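Local coordinates for protein sialidase B (Streptococcus pneumoniae serotype 4, PDB 4XJW) that cleaves terminal sialic acid residues from alpha-2,3-, alpha-2,6- and alpha-2,8-linked glycoconjugates as an exo-sialidase of glycosyl hydrolase family 33, at residues G228-D232 / R638-L643; S235-I239 / D262-Q266; I255-K259 / I421-T425; L267-P271 / S385-D389; I366-V372 / P403-F407. The protein carries 1 engineered substitution. All coordinates share one frame; numbering follows the deposited sequence.

Contact 1. Residues G228-D232 / R638-L643; sequences GGTHD and RNELHL
In the six-bladed beta-propeller of the sialidase, the loop between strands 219-226 and 237-244, which carries the probable proton acceptor D232, is held against the loop between strands 626-631 and 647-652, chiefly through T230, H231 and H642. Two hydrogen bonds run in opposite senses between T230 and H642. The T230 N-H points at the edge of the H642 ring, meeting ND1 at 2.9 Å and 7° out of the plane, which makes ND1 the acceptor here and is consistent with the proton lying on NE2. In return, H642 N donates to T230 OG1 at 2.9 Å. The hydroxyl can receive it because chi1 of 51° sets OG1 between the backbone N and the carbonyl carbon of T230. G229, with a positive phi, brings its CA to 3.3 Å from H642 ND1. The same H642 ring turns its edge to the face of H231 in a T-shaped pair, planes 87° apart and centroids 4.5 Å apart, while L641 CB lies over the centre of one face of H642. H642 NE2 bonds beyond the contact to the carbonyl of K277, which fixes the ring at both nitrogens. R638, whose NH2 is held by N278, reaches the edge of H231, and a water joins the two side chains, 2.7 Å from H231 ND1 and in the H231 ring plane, with a weak bond from R638 NH1.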
# COMPACT_ATOMS: atom_id res chain seq x y z
N GLY A 228 -1.89 -4.68 -11.29
CA GLY A 228 -0.71 -5.15 -12.01
C GLY A 228 0.52 -5.16 -11.13
O GLY A 228 1.52 -4.46 -11.39
N GLY A 229 0.48 -5.97 -10.07
CA GLY A 229 1.52 -5.92 -9.06
C GLY A 229 1.43 -4.61 -8.30
O GLY A 229 0.42 -3.91 -8.37
N THR A 230 2.50 -4.24 -7.60
CA THR A 230 2.52 -3.03 -6.79
C THR A 230 2.98 -1.77 -7.53
O THR A 230 3.02 -0.69 -6.94
CB THR A 230 3.35 -3.21 -5.51
OG1 THR A 230 4.64 -3.74 -5.86
CG2 THR A 230 2.66 -4.16 -4.55
N HIS A 231 3.31 -1.91 -8.82
CA HIS A 231 3.85 -0.79 -9.61
C HIS A 231 2.96 0.46 -9.60
O HIS A 231 1.72 0.37 -9.67
CB HIS A 231 4.04 -1.19 -11.07
CG HIS A 231 5.01 -2.30 -11.30
ND1 HIS A 231 6.27 -2.32 -10.75
CD2 HIS A 231 4.91 -3.42 -12.05
CE1 HIS A 231 6.91 -3.41 -11.14
NE2 HIS A 231 6.10 -4.09 -11.94
N ASP A 232 3.59 1.63 -9.55
CA ASP A 232 2.87 2.87 -9.82
C ASP A 232 2.39 2.86 -11.27
O ASP A 232 2.86 2.06 -12.09
CB ASP A 232 3.78 4.10 -9.68
CG ASP A 232 4.32 4.32 -8.28
OD1 ASP A 232 3.94 3.61 -7.34
OD2 ASP A 232 5.18 5.23 -8.13
N ARG A 638 13.60 -3.08 -4.58
CA ARG A 638 13.27 -3.91 -5.74
C ARG A 638 13.22 -5.40 -5.40
O ARG A 638 12.95 -6.23 -6.27
CB ARG A 638 14.25 -3.65 -6.90
CG ARG A 638 14.17 -2.25 -7.51
CD ARG A 638 12.76 -1.66 -7.59
NE ARG A 638 12.01 -2.04 -8.80
CZ ARG A 638 10.88 -1.46 -9.20
NH1 ARG A 638 10.35 -0.47 -8.50
NH2 ARG A 638 10.27 -1.87 -10.31
N ASN A 639 13.49 -5.74 -4.14
CA ASN A 639 13.33 -7.11 -3.66
C ASN A 639 11.97 -7.37 -3.02
O ASN A 639 11.66 -8.51 -2.70
CB ASN A 639 14.42 -7.48 -2.66
CG ASN A 639 14.58 -8.99 -2.49
OD1 ASN A 639 14.87 -9.70 -3.46
ND2 ASN A 639 14.40 -9.49 -1.27
N GLU A 640 11.19 -6.32 -2.81
CA GLU A 640 9.92 -6.47 -2.08
C GLU A 640 8.70 -6.02 -2.88
O GLU A 640 7.69 -5.64 -2.30
CB GLU A 640 10.01 -5.78 -0.70
CG GLU A 640 11.19 -6.28 0.13
CD GLU A 640 11.11 -6.00 1.62
OE1 GLU A 640 10.12 -5.37 2.07
OE2 GLU A 640 12.05 -6.43 2.33
N LEU A 641 8.82 -6.04 -4.21
CA LEU A 641 7.70 -5.75 -5.10
C LEU A 641 6.65 -6.84 -4.99
O LEU A 641 6.97 -8.00 -4.69
CB LEU A 641 8.18 -5.71 -6.55
CG LEU A 641 9.29 -4.71 -6.84
CD1 LEU A 641 9.76 -4.90 -8.26
CD2 LEU A 641 8.77 -3.30 -6.66
N HIS A 642 5.40 -6.47 -5.21
CA HIS A 642 4.33 -7.45 -5.44
C HIS A 642 4.07 -8.38 -4.26
O HIS A 642 4.01 -9.62 -4.42
CB HIS A 642 4.60 -8.27 -6.72
CG HIS A 642 5.12 -7.45 -7.86
ND1 HIS A 642 4.65 -6.18 -8.13
CD2 HIS A 642 6.11 -7.69 -8.75
CE1 HIS A 642 5.32 -5.68 -9.16
NE2 HIS A 642 6.19 -6.58 -9.57
N LEU A 643 3.91 -7.78 -3.08
CA LEU A 643 3.57 -8.53 -1.87
C LEU A 643 2.11 -8.28 -1.55
O LEU A 643 1.66 -7.13 -1.62
CB LEU A 643 4.42 -8.08 -0.68
CG LEU A 643 5.94 -8.06 -0.87
CD1 LEU A 643 6.63 -7.48 0.36
CD2 LEU A 643 6.48 -9.44 -1.18
O HOH W 1 7.43 -0.80 -8.78

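Contact 2. Residues S235-I239 / D262-Q266; sequences SKINI and DYEEQ
K236 reaches out from just before strand 237-244, in the first four-stranded blade of the propeller, and passes alongside Y263 in the long connection that follows strand 255-256. The two side chains run antiparallel as they pass, with K236 CD 3.8 Å from Y263 CB. With CG anti to the backbone N (chi1 180°), the lysine chain runs straight as far as CE, and its one bend, at chi4, turns the amine toward the backbone of the opposite segment. There NZ makes a weak hydrogen bond to Y263 O at 3.2 Å, while the methylene CD lies 3.5 Å from E264 O. Y227 adds a cation-pi contact to the ammonium group. E265 adds its CG, 3.9 Å from K236 CE and close to N238 ND2 as well. The amide of N238 and the carboxylate of E265 cross at about a right angle, planes 86° apart. Their polar ends are engaged elsewhere, E265 OE2 in a salt bridge with K259 and N238 ND2 with Y227 OH. The nearby acid D262 meets the lysine through a water, which accepts from K236 NZ at 2.9 Å and from Y263 N, and donates to D262 OD1 at 2.6 Å.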
# COMPACT_ATOMS: atom_id res chain seq x y z
N SER A 235 -0.42 1.52 -15.07
CA SER A 235 -0.87 0.22 -14.60
C SER A 235 -2.39 0.19 -14.69
O SER A 235 -3.00 1.09 -15.29
CB SER A 235 -0.45 0.01 -13.15
OG SER A 235 -0.60 -1.34 -12.76
N LYS A 236 -3.01 -0.82 -14.10
CA LYS A 236 -4.43 -0.73 -13.75
C LYS A 236 -4.49 -0.55 -12.24
O LYS A 236 -4.02 -1.40 -11.46
CB LYS A 236 -5.25 -1.95 -14.16
CG LYS A 236 -6.72 -1.77 -13.74
CD LYS A 236 -7.59 -2.99 -13.99
CE LYS A 236 -8.98 -2.76 -13.40
NZ LYS A 236 -9.64 -1.53 -13.95
N ILE A 237 -5.04 0.59 -11.84
CA ILE A 237 -5.25 0.89 -10.43
C ILE A 237 -6.58 1.60 -10.28
O ILE A 237 -6.90 2.49 -11.08
CB ILE A 237 -4.15 1.83 -9.88
CG1 ILE A 237 -2.75 1.25 -10.14
CG2 ILE A 237 -4.40 2.13 -8.39
CD1 ILE A 237 -1.62 2.26 -9.92
N ASN A 238 -7.37 1.20 -9.27
CA ASN A 238 -8.61 1.90 -8.91
C ASN A 238 -8.45 2.48 -7.50
O ASN A 238 -7.57 2.05 -6.76
CB ASN A 238 -9.79 0.91 -8.89
CG ASN A 238 -10.22 0.44 -10.28
OD1 ASN A 238 -10.09 1.15 -11.27
ND2 ASN A 238 -10.76 -0.78 -10.35
N ILE A 239 -9.30 3.43 -7.12
CA ILE A 239 -9.34 3.91 -5.73
C ILE A 239 -10.49 3.23 -5.01
O ILE A 239 -11.63 3.29 -5.47
CB ILE A 239 -9.52 5.43 -5.65
CG1 ILE A 239 -8.46 6.18 -6.48
CG2 ILE A 239 -9.49 5.88 -4.19
CD1 ILE A 239 -7.01 5.82 -6.12
N ASP A 262 -11.75 -0.22 -18.72
CA ASP A 262 -11.06 -0.60 -19.94
C ASP A 262 -10.30 -1.92 -19.78
O ASP A 262 -10.13 -2.67 -20.75
CB ASP A 262 -10.14 0.53 -20.45
CG ASP A 262 -9.22 1.12 -19.37
OD1 ASP A 262 -9.66 1.28 -18.20
OD2 ASP A 262 -8.07 1.47 -19.71
N TYR A 263 -9.84 -2.21 -18.56
CA TYR A 263 -9.28 -3.51 -18.23
C TYR A 263 -10.09 -4.19 -17.13
O TYR A 263 -10.62 -3.52 -16.24
CB TYR A 263 -7.83 -3.36 -17.77
CG TYR A 263 -6.84 -3.26 -18.90
CD1 TYR A 263 -6.91 -2.23 -19.83
CD2 TYR A 263 -5.83 -4.20 -19.04
CE1 TYR A 263 -6.01 -2.13 -20.87
CE2 TYR A 263 -4.90 -4.11 -20.08
CZ TYR A 263 -5.00 -3.07 -21.00
OH TYR A 263 -4.11 -2.97 -22.04
N GLU A 264 -10.21 -5.51 -17.22
CA GLU A 264 -10.90 -6.33 -16.23
C GLU A 264 -10.25 -6.21 -14.84
O GLU A 264 -9.04 -6.09 -14.73
CB GLU A 264 -10.93 -7.79 -16.68
CG GLU A 264 -11.62 -8.77 -15.72
CD GLU A 264 -11.34 -10.24 -16.04
OE1 GLU A 264 -10.44 -10.53 -16.86
OE2 GLU A 264 -12.01 -11.11 -15.45
N GLU A 265 -11.07 -6.26 -13.79
CA GLU A 265 -10.54 -6.35 -12.44
C GLU A 265 -10.11 -7.79 -12.17
O GLU A 265 -10.96 -8.65 -11.89
CB GLU A 265 -11.60 -5.91 -11.43
CG GLU A 265 -12.01 -4.44 -11.55
CD GLU A 265 -13.50 -4.23 -11.26
OE1 GLU A 265 -14.15 -5.17 -10.75
OE2 GLU A 265 -14.01 -3.13 -11.56
N GLN A 266 -8.82 -8.06 -12.29
CA GLN A 266 -8.30 -9.42 -12.15
C GLN A 266 -7.41 -9.56 -10.94
O GLN A 266 -6.53 -8.72 -10.71
CB GLN A 266 -7.44 -9.78 -13.36
CG GLN A 266 -8.19 -10.17 -14.61
CD GLN A 266 -7.24 -10.34 -15.77
OE1 GLN A 266 -7.00 -9.40 -16.51
NE2 GLN A 266 -6.69 -11.54 -15.93
O HOH W 2 -8.65 -0.42 -16.45

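Contact 3. Residues I255-K259 / I421-T425; sequences IFAMK and IAMTT
The nearest CA atoms of 255-259 and 421-425, those of A257 and T424, are 7.2 Å apart, so side chains have to span the gap between the backbones. The first segment forms the outer edge of one propeller blade and turns a corner at A257; the second belongs to strand 420-426 of the neighbouring blade, beside strand 301-308. At the corner A257 and M258 both face I239, the geometry of a classic beta bulge, and both pair with I239 through backbone hydrogen bonds. From M258 the side chain runs outward, extended beyond CG (chi2 -174°, chi3 -175°), and its terminal methyl makes the closest approaches to the strand. CE lies 3.6 Å from A422 O, 3.8 Å from T424 N and 4.2 Å from A422 CB, so it rests on the backbone of the strand between two residues whose CB atoms face it. T424 closes the other side: its CG2 is 3.9 Å from M258 CE and also 3.9 Å from A257 O. With chi1 of -179°, OG1 sits anti to the backbone N and CG2 takes the position between N and the carbonyl carbon; OG1 itself is bound to the carbonyl of E434. M258 further touches A305 of strand 301-308. The segments thus meet through methyl groups and peptide atoms at van der Waals distance, with no hydrogen bond between them, which implies that shape and burial, rather than directional bonding, join the two blades here.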
# COMPACT_ATOMS: atom_id res chain seq x y z
N ILE A 255 -15.71 -0.59 -1.44
CA ILE A 255 -16.37 -0.18 -2.68
C ILE A 255 -15.37 0.66 -3.46
O ILE A 255 -14.32 1.02 -2.91
CB ILE A 255 -17.66 0.63 -2.44
CG1 ILE A 255 -17.37 1.95 -1.70
CG2 ILE A 255 -18.67 -0.23 -1.71
CD1 ILE A 255 -18.56 2.91 -1.64
N PHE A 256 -15.69 0.98 -4.71
CA PHE A 256 -14.83 1.88 -5.47
C PHE A 256 -15.31 3.31 -5.38
O PHE A 256 -16.50 3.59 -5.49
CB PHE A 256 -14.74 1.49 -6.96
CG PHE A 256 -14.12 0.15 -7.20
CD1 PHE A 256 -12.79 -0.10 -6.87
CD2 PHE A 256 -14.86 -0.87 -7.78
CE1 PHE A 256 -12.23 -1.35 -7.09
CE2 PHE A 256 -14.30 -2.12 -8.02
CZ PHE A 256 -12.98 -2.36 -7.67
N ALA A 257 -14.35 4.22 -5.19
CA ALA A 257 -14.58 5.66 -5.29
C ALA A 257 -14.30 6.16 -6.70
O ALA A 257 -15.00 7.06 -7.20
CB ALA A 257 -13.74 6.42 -4.28
N MET A 258 -13.27 5.62 -7.34
CA MET A 258 -12.94 5.92 -8.73
C MET A 258 -12.48 4.65 -9.41
O MET A 258 -11.63 3.92 -8.87
CB MET A 258 -11.82 6.98 -8.84
CG MET A 258 -12.18 8.34 -8.26
SD MET A 258 -10.88 9.55 -8.57
CE MET A 258 -11.53 10.94 -7.65
N LYS A 259 -13.03 4.37 -10.58
CA LYS A 259 -12.68 3.16 -11.30
C LYS A 259 -12.78 3.37 -12.80
O LYS A 259 -13.55 4.23 -13.28
CB LYS A 259 -13.58 2.01 -10.89
CG LYS A 259 -14.99 2.17 -11.43
CD LYS A 259 -15.84 0.95 -11.14
CE LYS A 259 -15.10 -0.29 -11.56
NZ LYS A 259 -15.88 -1.54 -11.37
N ILE A 421 -5.93 15.77 -12.09
CA ILE A 421 -6.50 15.55 -10.76
C ILE A 421 -8.01 15.53 -10.91
O ILE A 421 -8.58 16.38 -11.59
CB ILE A 421 -6.11 16.65 -9.75
CG1 ILE A 421 -4.60 16.67 -9.55
CG2 ILE A 421 -6.80 16.43 -8.40
CD1 ILE A 421 -4.12 17.74 -8.56
N ALA A 422 -8.66 14.55 -10.28
CA ALA A 422 -10.12 14.51 -10.29
C ALA A 422 -10.63 14.50 -8.87
O ALA A 422 -9.89 14.16 -7.95
CB ALA A 422 -10.63 13.30 -11.02
N MET A 423 -11.91 14.83 -8.71
CA MET A 423 -12.56 14.81 -7.41
C MET A 423 -13.86 14.04 -7.49
O MET A 423 -14.52 14.03 -8.54
CB MET A 423 -12.81 16.24 -6.92
CG MET A 423 -13.90 16.97 -7.65
SD MET A 423 -14.36 18.50 -6.81
CE MET A 423 -14.10 18.11 -5.12
N THR A 424 -14.22 13.35 -6.41
CA THR A 424 -15.54 12.77 -6.27
C THR A 424 -16.05 13.15 -4.89
O THR A 424 -15.26 13.56 -4.03
CB THR A 424 -15.55 11.23 -6.48
OG1 THR A 424 -16.90 10.76 -6.36
CG2 THR A 424 -14.67 10.52 -5.46
N THR A 425 -17.36 13.04 -4.71
CA THR A 425 -17.97 13.36 -3.43
C THR A 425 -18.88 12.23 -3.00
O THR A 425 -19.34 11.44 -3.82
CB THR A 425 -18.81 14.65 -3.47
OG1 THR A 425 -19.96 14.45 -4.29
CG2 THR A 425 -17.99 15.83 -4.01

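Contact 4. Residues L267-P271 / S385-D389; sequences LVYWP and SVDFD
F388 carries most of this contact, fitted into the angle between W270 and P271. P271 CD stands over one face of the phenyl ring in a CH-pi contact, 3.8 Å from the F388 centroid and 27° off the ring normal; its nearest ring atom is F388 CZ at 3.4 Å. The edge of the same ring is directed at the face of W270, a T-shaped pair with planes 85° apart and centroids 4.9 Å apart. P271 CD lies on the same indole face as F388 CZ. Next out are the valines: V386 CG2 meets V268 CG2 at 4.2 Å and touches the rim of the indole near its plane, while V268 CG1 lies at the edge of the phenyl ring. F388 CG stands beside its backbone N (chi1 -74°), which directs the ring across to the tryptophan. Just beyond it, D387 OD1 accepts from D389 N at 2.8 Å in an Asx turn, and the same oxygen pairs with R394. The indole is fixed in turn by W270 NE1 to the carbonyl of S279. The contact thus joins a propeller loop, between strands 255-256 and 286-294, to the end of strand 377-387 of the inserted sheet, whose partner, strand 394-398, flanks V386.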
# COMPACT_ATOMS: atom_id res chain seq x y z
N LEU A 267 -7.62 -10.64 -10.20
CA LEU A 267 -6.76 -11.01 -9.08
C LEU A 267 -5.62 -11.83 -9.68
O LEU A 267 -5.78 -13.01 -9.98
CB LEU A 267 -7.58 -11.83 -8.07
CG LEU A 267 -7.10 -12.00 -6.63
CD1 LEU A 267 -7.09 -10.67 -5.91
CD2 LEU A 267 -7.98 -13.00 -5.87
N VAL A 268 -4.47 -11.19 -9.89
CA VAL A 268 -3.35 -11.82 -10.58
C VAL A 268 -2.16 -11.96 -9.64
O VAL A 268 -1.84 -11.04 -8.89
CB VAL A 268 -2.90 -11.00 -11.81
CG1 VAL A 268 -1.85 -11.75 -12.61
CG2 VAL A 268 -4.09 -10.65 -12.68
N TYR A 269 -1.53 -13.13 -9.67
CA TYR A 269 -0.24 -13.30 -9.02
C TYR A 269 0.82 -12.68 -9.93
O TYR A 269 1.13 -13.22 -10.98
CB TYR A 269 0.07 -14.78 -8.81
CG TYR A 269 1.49 -14.98 -8.36
CD1 TYR A 269 1.85 -14.79 -7.03
CD2 TYR A 269 2.49 -15.31 -9.28
CE1 TYR A 269 3.17 -14.94 -6.62
CE2 TYR A 269 3.80 -15.47 -8.87
CZ TYR A 269 4.14 -15.29 -7.54
OH TYR A 269 5.45 -15.45 -7.15
N TRP A 270 1.36 -11.54 -9.52
CA TRP A 270 2.37 -10.86 -10.33
C TRP A 270 3.73 -11.49 -10.05
O TRP A 270 4.09 -11.71 -8.90
CB TRP A 270 2.40 -9.37 -10.01
CG TRP A 270 2.58 -8.53 -11.24
CD1 TRP A 270 3.71 -7.85 -11.63
CD2 TRP A 270 1.63 -8.36 -12.29
NE1 TRP A 270 3.49 -7.24 -12.83
CE2 TRP A 270 2.22 -7.53 -13.26
CE3 TRP A 270 0.31 -8.80 -12.48
CZ2 TRP A 270 1.54 -7.14 -14.42
CZ3 TRP A 270 -0.35 -8.41 -13.62
CH2 TRP A 270 0.26 -7.60 -14.58
N PRO A 271 4.48 -11.80 -11.11
CA PRO A 271 5.77 -12.48 -10.95
C PRO A 271 6.79 -11.67 -10.13
O PRO A 271 6.89 -10.44 -10.28
CB PRO A 271 6.25 -12.70 -12.39
CG PRO A 271 5.51 -11.67 -13.21
CD PRO A 271 4.17 -11.50 -12.52
N SER A 385 -7.95 -8.06 -20.88
CA SER A 385 -7.55 -8.85 -19.72
C SER A 385 -6.05 -9.09 -19.85
O SER A 385 -5.49 -8.96 -20.93
CB SER A 385 -8.29 -10.18 -19.70
OG SER A 385 -9.63 -10.04 -19.28
N VAL A 386 -5.40 -9.45 -18.75
CA VAL A 386 -3.97 -9.74 -18.78
C VAL A 386 -3.66 -11.17 -18.35
O VAL A 386 -4.38 -11.76 -17.56
CB VAL A 386 -3.15 -8.74 -17.93
CG1 VAL A 386 -3.46 -7.32 -18.34
CG2 VAL A 386 -3.42 -8.94 -16.44
N ASP A 387 -2.56 -11.72 -18.86
CA ASP A 387 -2.13 -13.05 -18.43
C ASP A 387 -0.63 -13.24 -18.69
O ASP A 387 -0.02 -12.49 -19.45
CB ASP A 387 -2.91 -14.15 -19.15
CG ASP A 387 -2.49 -14.31 -20.60
OD1 ASP A 387 -1.53 -15.07 -20.86
OD2 ASP A 387 -3.12 -13.68 -21.47
N PHE A 388 -0.07 -14.25 -18.04
CA PHE A 388 1.33 -14.62 -18.22
C PHE A 388 1.43 -16.04 -18.77
O PHE A 388 2.46 -16.69 -18.62
CB PHE A 388 2.08 -14.54 -16.89
CG PHE A 388 2.36 -13.14 -16.42
CD1 PHE A 388 3.52 -12.49 -16.81
CD2 PHE A 388 1.47 -12.48 -15.59
CE1 PHE A 388 3.79 -11.19 -16.37
CE2 PHE A 388 1.73 -11.20 -15.15
CZ PHE A 388 2.88 -10.55 -15.55
N ASP A 389 0.35 -16.51 -19.39
CA ASP A 389 0.30 -17.89 -19.89
C ASP A 389 1.38 -18.22 -20.92
O ASP A 389 1.78 -19.38 -21.06
CB ASP A 389 -1.08 -18.21 -20.46
CG ASP A 389 -2.18 -18.16 -19.42
OD1 ASP A 389 -1.85 -17.99 -18.22
OD2 ASP A 389 -3.36 -18.31 -19.79

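Contact 5. Residues I366-V372 / P403-F407; sequences INDKYEV and PMNVF
Two backbone hydrogen bonds tie 366-372 to 403-407. V406 N donates to Y370 O at 3.1 Å, the donor standing almost straight beyond the oxygen (C=O...N 175°), and V372 N donates to M404 O at 2.8 Å. They flank E371 and N405, whose CA atoms lie 4.2 Å apart in a single beta bridge. Y370 O and M404 O also receive CA-H...O contacts, from N405 and E371 respectively. The side chain of N405 serves both segments: OD1 accepts from F407 N at 2.9 Å, in the carbonyl plane and on a lone pair, closing an Asx turn, while ND2 donates to a water that in turn donates to E371 OE2. ND2 also lies 2.9 Å from K369 O. The partner loop is a type I beta turn, N367 to Y370, joining strand 360-366 to strand 372-374 as a hairpin in the antiparallel sheet of the insertion that interrupts the propeller. N367 holds this turn together: its OD1 receives E371 N, from above the amide plane, and more weakly K369 N, while its ND2 donates to E371 OE1 at 3.1 Å, nearly straight at 178°. E371 therefore has both carboxylate oxygens bonded, and its carboxylate carbon CD lies 3.5 Å from P403 CB, the two side chains running alongside. On the apolar side V406 CG1 touches both I366 CD1 and V372 CG2, and M404 SD packs on V372 CB at 3.9 Å. Y370 presents an edge of its ring to V406 CG2, with its hydroxyl held by L438 N.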
# COMPACT_ATOMS: atom_id res chain seq x y z
N ILE A 366 -19.88 14.15 -24.58
CA ILE A 366 -19.26 13.43 -23.47
C ILE A 366 -20.21 13.52 -22.28
O ILE A 366 -20.65 14.61 -21.93
CB ILE A 366 -17.91 14.06 -23.11
CG1 ILE A 366 -17.01 14.18 -24.34
CG2 ILE A 366 -17.22 13.29 -22.00
CD1 ILE A 366 -16.65 12.84 -24.99
N ASN A 367 -20.52 12.39 -21.65
CA ASN A 367 -21.39 12.42 -20.47
C ASN A 367 -20.60 12.68 -19.18
O ASN A 367 -19.41 13.00 -19.23
CB ASN A 367 -22.29 11.17 -20.37
CG ASN A 367 -21.51 9.88 -20.10
OD1 ASN A 367 -20.33 9.90 -19.74
ND2 ASN A 367 -22.18 8.74 -20.28
N ASP A 368 -21.25 12.55 -18.02
CA ASP A 368 -20.55 12.80 -16.76
C ASP A 368 -19.56 11.69 -16.40
O ASP A 368 -18.68 11.88 -15.57
CB ASP A 368 -21.52 13.05 -15.61
CG ASP A 368 -20.80 13.39 -14.30
OD1 ASP A 368 -19.72 14.04 -14.34
OD2 ASP A 368 -21.31 13.00 -13.22
N LYS A 369 -19.69 10.53 -17.04
CA LYS A 369 -18.72 9.46 -16.79
C LYS A 369 -17.50 9.59 -17.71
O LYS A 369 -16.64 8.70 -17.73
CB LYS A 369 -19.37 8.08 -16.93
CG LYS A 369 -20.66 7.92 -16.13
CD LYS A 369 -21.09 6.47 -16.05
CE LYS A 369 -22.59 6.33 -15.84
NZ LYS A 369 -22.99 4.90 -15.65
N TYR A 370 -17.42 10.69 -18.45
CA TYR A 370 -16.37 10.92 -19.46
C TYR A 370 -16.44 9.89 -20.59
O TYR A 370 -15.44 9.58 -21.23
CB TYR A 370 -14.98 11.00 -18.83
CG TYR A 370 -14.77 12.29 -18.09
CD1 TYR A 370 -15.17 12.43 -16.77
CD2 TYR A 370 -14.23 13.40 -18.74
CE1 TYR A 370 -15.00 13.62 -16.10
CE2 TYR A 370 -14.06 14.60 -18.07
CZ TYR A 370 -14.45 14.70 -16.75
OH TYR A 370 -14.29 15.88 -16.06
N GLU A 371 -17.65 9.39 -20.81
CA GLU A 371 -17.91 8.43 -21.87
C GLU A 371 -18.39 9.12 -23.15
O GLU A 371 -19.04 10.16 -23.09
CB GLU A 371 -18.93 7.40 -21.39
CG GLU A 371 -18.40 6.54 -20.24
CD GLU A 371 -19.49 5.83 -19.45
OE1 GLU A 371 -20.69 6.03 -19.75
OE2 GLU A 371 -19.14 5.08 -18.51
N VAL A 372 -18.05 8.53 -24.29
CA VAL A 372 -18.35 9.13 -25.59
C VAL A 372 -19.72 8.69 -26.11
O VAL A 372 -20.02 7.50 -26.17
CB VAL A 372 -17.30 8.76 -26.64
CG1 VAL A 372 -17.62 9.42 -27.98
CG2 VAL A 372 -15.91 9.15 -26.17
N PRO A 403 -18.48 0.81 -21.93
CA PRO A 403 -18.63 2.15 -22.51
C PRO A 403 -17.30 2.78 -22.88
O PRO A 403 -16.33 2.65 -22.12
CB PRO A 403 -19.28 2.95 -21.38
CG PRO A 403 -20.04 1.94 -20.62
CD PRO A 403 -19.24 0.68 -20.67
N MET A 404 -17.27 3.46 -24.01
CA MET A 404 -16.05 4.11 -24.50
C MET A 404 -15.77 5.34 -23.65
O MET A 404 -16.61 6.23 -23.54
CB MET A 404 -16.22 4.52 -25.97
CG MET A 404 -15.05 5.31 -26.55
SD MET A 404 -15.40 5.80 -28.25
CE MET A 404 -15.39 4.20 -29.05
N ASN A 405 -14.58 5.38 -23.06
CA ASN A 405 -14.18 6.49 -22.19
C ASN A 405 -13.00 7.22 -22.81
O ASN A 405 -12.09 6.59 -23.37
CB ASN A 405 -13.82 5.94 -20.80
CG ASN A 405 -13.65 7.02 -19.76
OD1 ASN A 405 -12.74 7.84 -19.85
ND2 ASN A 405 -14.51 7.02 -18.76
N VAL A 406 -12.98 8.55 -22.71
CA VAL A 406 -11.94 9.34 -23.34
C VAL A 406 -10.55 9.11 -22.73
O VAL A 406 -9.55 9.54 -23.30
CB VAL A 406 -12.26 10.86 -23.35
CG1 VAL A 406 -13.52 11.13 -24.16
CG2 VAL A 406 -12.39 11.39 -21.92
N PHE A 407 -10.51 8.43 -21.59
CA PHE A 407 -9.24 8.07 -20.96
C PHE A 407 -8.68 6.72 -21.44
O PHE A 407 -7.60 6.30 -21.01
CB PHE A 407 -9.40 8.07 -19.44
CG PHE A 407 -9.38 9.45 -18.83
CD1 PHE A 407 -10.54 10.20 -18.73
CD2 PHE A 407 -8.18 10.00 -18.38
CE1 PHE A 407 -10.52 11.48 -18.18
CE2 PHE A 407 -8.15 11.29 -17.84
CZ PHE A 407 -9.31 12.01 -17.73
O HOH W 3 -16.47 4.95 -18.17

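Measured from contact centre to chain centre, contact 1 lies nearest, about 10 Å, and contact 5 farthest, about 29 Å. Contact 3 has only buried touching residues, whereas contact 5 carries exposed K369 and P403 at its margin. Contacts 1 and 4 meet at W270, which packs edge-to-face on H642. Contacts 2 and 3 share one blade, where K259 bridges to E265. Contacts 2 and 4 use consecutive parts of one connection, stitched to strand 377-387 by E264 with S385 and Q266 with V386; contacts 4 and 5 both reach the inserted sheet. Paired hydrogen bonds and imidazoles beside the loop of the probable proton acceptor give way to a water-linked lysine in contact 2, methyl packing in contact 3, edge-to-face and CH-pi packing in contact 4 and backbone bridging in contact 5.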